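PDB 5TP4: amidase, hydantoinase/carbamoylase family from Burkholderia ambifaria, which acts as a zinc-dependent amidase of the peptidase M20 family and probably hydrolyses N-carbamoyl-L-amino acids to the corresponding amino acids. Local coordinates for the interface of chains A and B. Coordinates in Å, arbitrary orientation; residue numbers count along the deposited sequence, not the author numbering. Chains: chain A/B, Amidase, hydantoinase/carbamoylase family.

Contact 1: the interface of chains A and B. Residues chain A 254-255, 257, 272, 275; chain B 247-248, 251.
This apolar patch, where a helix of chain B packs against the helix and a strand-loop segment of chain A, lies in the two-fold interface between two copies of the amidase and helps to hold together what is probably the dimer common in this M20 branch. B:Tyr247 and B:Phe248, neighbours near the start of the helix, diverge from it but share A:Ile272 and A:Ala254 as partners, with A:Ala275 added on the tyrosine. The B:Tyr247 ring offers one face to A:Ile272 and A:Ala275. The gamma branch CG2 of A:Ile272 lies over the CD2/CE2 side of that face, 3.5 Å from B:Tyr247 CE2, and A:Ala275 CB covers the CE1 side of the same face, 3.6 Å from B:Tyr247 CE1. The beta-branched isoleucine covers the face with CB and CG2 while its CG1-CD1 branch passes the CE2 rim toward B:Phe248, whereas the methyl of alanine lets the strand come close. With CG anti to the backbone N (chi1 -176°), the tyrosine ring points from its helix toward these two residues. A:Ala254 CB comes instead at the CE2 edge, displaced toward the other face. B:Phe248 swings differently, its CG beside the backbone N (chi1 -81°), and brings CE1 beneath the A:Ala254 carbonyl. A:Ala254 O lies obliquely above the ring there, 3.2 Å from B:Phe248 CE1, a close packing contact. A:Ile272 CD1 approaches the same atom from the opposite face, 4.1 Å from B:Phe248 CE1, and A:Leu257 adds a looser contact near CZ. Small residues let the helices draw together: A:Ala254 CB and B:Ala251 CB are 3.9 Å apart. A:Leu255 CD2 extends this seam, reaching within 4.0 Å of B:Ala251 CB. In the fold, helix 246-262 of each chain supplies most of the patch, while A:Ile272 lies in the loop between strands 269-271 and 275-277 and A:Ala275 begins the second strand.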
# COMPACT_ATOMS: atom_id res chain seq x y z
N ALA A 254 -10.82 -6.78 -7.21
CA ALA A 254 -10.33 -7.94 -6.48
C ALA A 254 -11.43 -8.96 -6.30
O ALA A 254 -11.21 -10.17 -6.40
CB ALA A 254 -9.76 -7.51 -5.12
N LEU A 255 -12.64 -8.49 -6.04
CA LEU A 255 -13.74 -9.43 -5.86
C LEU A 255 -14.19 -10.01 -7.19
O LEU A 255 -14.62 -11.17 -7.24
CB LEU A 255 -14.87 -8.74 -5.08
CG LEU A 255 -14.43 -8.23 -3.68
CD1 LEU A 255 -15.63 -7.72 -2.91
CD2 LEU A 255 -13.70 -9.28 -2.83
N LEU A 257 -12.01 -10.74 -9.48
CA LEU A 257 -11.00 -11.77 -9.64
C LEU A 257 -11.36 -13.01 -8.84
O LEU A 257 -11.28 -14.13 -9.34
CB LEU A 257 -9.62 -11.25 -9.22
CG LEU A 257 -8.49 -12.28 -9.18
CD1 LEU A 257 -8.30 -12.92 -10.57
CD2 LEU A 257 -7.19 -11.61 -8.72
N ILE A 272 -3.56 -11.80 -4.91
CA ILE A 272 -3.07 -10.42 -4.95
C ILE A 272 -2.09 -10.28 -3.80
O ILE A 272 -2.49 -10.12 -2.64
CB ILE A 272 -4.22 -9.41 -4.90
CG1 ILE A 272 -5.06 -9.53 -6.20
CG2 ILE A 272 -3.70 -7.98 -4.73
CD1 ILE A 272 -6.40 -8.75 -6.18
N ALA A 275 -0.06 -4.74 -2.92
CA ALA A 275 -1.10 -3.76 -3.23
C ALA A 275 -0.83 -2.53 -2.40
O ALA A 275 -0.42 -2.63 -1.23
CB ALA A 275 -2.50 -4.32 -2.95
N TYR B 247 -6.24 -10.00 1.97
CA TYR B 247 -6.47 -8.92 1.03
C TYR B 247 -7.84 -9.04 0.38
O TYR B 247 -8.54 -8.02 0.24
CB TYR B 247 -5.38 -8.85 -0.04
CG TYR B 247 -5.63 -7.65 -0.94
CD1 TYR B 247 -5.35 -6.35 -0.49
CD2 TYR B 247 -6.21 -7.82 -2.19
CE1 TYR B 247 -5.61 -5.25 -1.31
CE2 TYR B 247 -6.47 -6.72 -3.01
CZ TYR B 247 -6.18 -5.46 -2.56
OH TYR B 247 -6.43 -4.38 -3.38
N PHE B 248 -8.27 -10.25 0.02
CA PHE B 248 -9.64 -10.38 -0.47
C PHE B 248 -10.62 -10.00 0.63
O PHE B 248 -11.67 -9.42 0.34
CB PHE B 248 -9.97 -11.82 -0.94
CG PHE B 248 -9.50 -12.15 -2.34
CD1 PHE B 248 -9.37 -11.18 -3.33
CD2 PHE B 248 -9.20 -13.48 -2.67
CE1 PHE B 248 -8.94 -11.54 -4.63
CE2 PHE B 248 -8.76 -13.83 -3.95
CZ PHE B 248 -8.63 -12.86 -4.92
N ALA B 251 -10.73 -6.23 0.77
CA ALA B 251 -11.49 -5.71 -0.35
C ALA B 251 -12.98 -5.81 -0.10
O ALA B 251 -13.72 -4.86 -0.38
CB ALA B 251 -11.09 -6.47 -1.63

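Contact 2: the interface of chains A and B. Residues chain A 247, 275-277; chain B 274-277.
An antiparallel beta bridge joins strand 275-277 of chain A to the same strand of chain B, so that the two edges pair across the molecular two-fold. A:Gly276 and B:Gly276 face each other as a pair without direct bonds between them, and backbone bonds flank them on either side. B:Ile277 N donates to A:Ala275 O at 3.3 Å. The donor approaches at a C=O...N angle of 150°, tilted 18° from the carbonyl plane, a reasonable direction for a rather long bond. Its twin, A:Ile277 N to B:Ala275 O, has the same length and is weak. Glycine at the centre leaves both surfaces of the sheet bare of side chains at this pair, which may ease close packing there. Two waters supplement the pairing. Water 1 links A:Ala275 N and O to the carbonyl oxygen of B:Ile277, 2.9 Å from B:Ile277 O; water 2 does the same for B:Ala275 and A:Ile277, 2.9 Å from B:Ala275 N. Each water thus contacts both chains and occupies several backbone polar groups at an end of this short bridge. Apolar side chains cover one side of the strands. The B:Ile277 side chain is extended (chi2 172°), which carries CD1 alongside A:Ala275, 3.7 Å from A:Ala275 CB. A:Ile277 CD1 likewise lies 3.9 Å from B:Ala275 CB and touches the main chain at B:Gln274. The B:Ala275 methyl also sits over the face of the A:Tyr247 ring toward CE1, at 3.7 Å from A:Tyr247 CE1. Alanine is small enough to fit between this ring and the isoleucine tip, while isoleucine has the length to reach across. In each subunit the strand follows strand 269-271 and precedes the long strand 288-297, and A:Tyr247 reaches from helix 246-262 to the surface of the paired strands that carries the alanine methyls and isoleucine side chains.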
# COMPACT_ATOMS: atom_id res chain seq x y z
N TYR A 247 -9.36 3.26 -5.11
CA TYR A 247 -9.23 2.15 -4.17
C TYR A 247 -10.53 1.35 -4.08
O TYR A 247 -10.51 0.11 -4.11
CB TYR A 247 -8.81 2.65 -2.78
CG TYR A 247 -8.60 1.46 -1.87
CD1 TYR A 247 -7.45 0.68 -2.00
CD2 TYR A 247 -9.59 1.06 -0.99
CE1 TYR A 247 -7.28 -0.45 -1.21
CE2 TYR A 247 -9.43 -0.07 -0.20
CZ TYR A 247 -8.27 -0.81 -0.32
OH TYR A 247 -8.09 -1.92 0.46
N ALA A 275 -0.06 -4.74 -2.92
CA ALA A 275 -1.10 -3.76 -3.23
C ALA A 275 -0.83 -2.53 -2.40
O ALA A 275 -0.42 -2.63 -1.23
CB ALA A 275 -2.50 -4.32 -2.95
N GLY A 276 -1.02 -1.36 -3.00
CA GLY A 276 -0.93 -0.15 -2.21
C GLY A 276 -1.48 1.06 -2.94
O GLY A 276 -1.52 1.11 -4.17
N ILE A 277 -1.89 2.04 -2.14
CA ILE A 277 -2.24 3.37 -2.62
C ILE A 277 -0.97 4.20 -2.66
O ILE A 277 -0.26 4.31 -1.65
CB ILE A 277 -3.30 4.02 -1.71
CG1 ILE A 277 -4.54 3.13 -1.63
CG2 ILE A 277 -3.62 5.44 -2.18
CD1 ILE A 277 -5.58 3.60 -0.63
N GLN B 274 -5.14 5.31 2.75
CA GLN B 274 -3.89 4.57 2.80
C GLN B 274 -4.21 3.10 2.94
O GLN B 274 -5.18 2.74 3.60
CB GLN B 274 -3.00 5.00 4.00
CG GLN B 274 -2.72 6.48 4.05
CD GLN B 274 -1.85 6.88 5.23
OE1 GLN B 274 -1.62 6.09 6.16
NE2 GLN B 274 -1.36 8.10 5.20
N ALA B 275 -3.43 2.26 2.25
CA ALA B 275 -3.67 0.83 2.33
C ALA B 275 -2.46 0.10 1.78
O ALA B 275 -1.81 0.57 0.83
CB ALA B 275 -4.94 0.42 1.56
N GLY B 276 -2.15 -1.04 2.38
CA GLY B 276 -1.03 -1.83 1.90
C GLY B 276 -1.04 -3.23 2.45
O GLY B 276 -1.51 -3.49 3.56
N ILE B 277 -0.49 -4.14 1.66
CA ILE B 277 -0.17 -5.49 2.12
C ILE B 277 1.23 -5.44 2.70
O ILE B 277 2.16 -5.04 2.00
CB ILE B 277 -0.26 -6.50 0.96
CG1 ILE B 277 -1.67 -6.53 0.38
CG2 ILE B 277 0.18 -7.89 1.44
CD1 ILE B 277 -1.78 -7.35 -0.90
O HOH W 1 2.20 -4.51 -0.85
O HOH W 2 -1.09 3.51 1.18

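The C-alpha centres of contact 1 and contact 2 are about 11 Å apart, and A:Ala275 belongs to both: its carbonyl takes part in the strand pairing, while its methyl lies between the B:Tyr247 ring of contact 1 and the B:Ile277 side chain of contact 2. Both draw on helix 246-262 and strand 275-277, so helix packing and sheet pairing reinforce one another, and the two-fold repeats each arrangement with the chains exchanged. In contact 2 the bridge sets the strand register, and contact 1 adds apolar surface beside it. Together they would couple the subunits through what is probably the family's dimerisation domain; neither contact includes a zinc-binding residue.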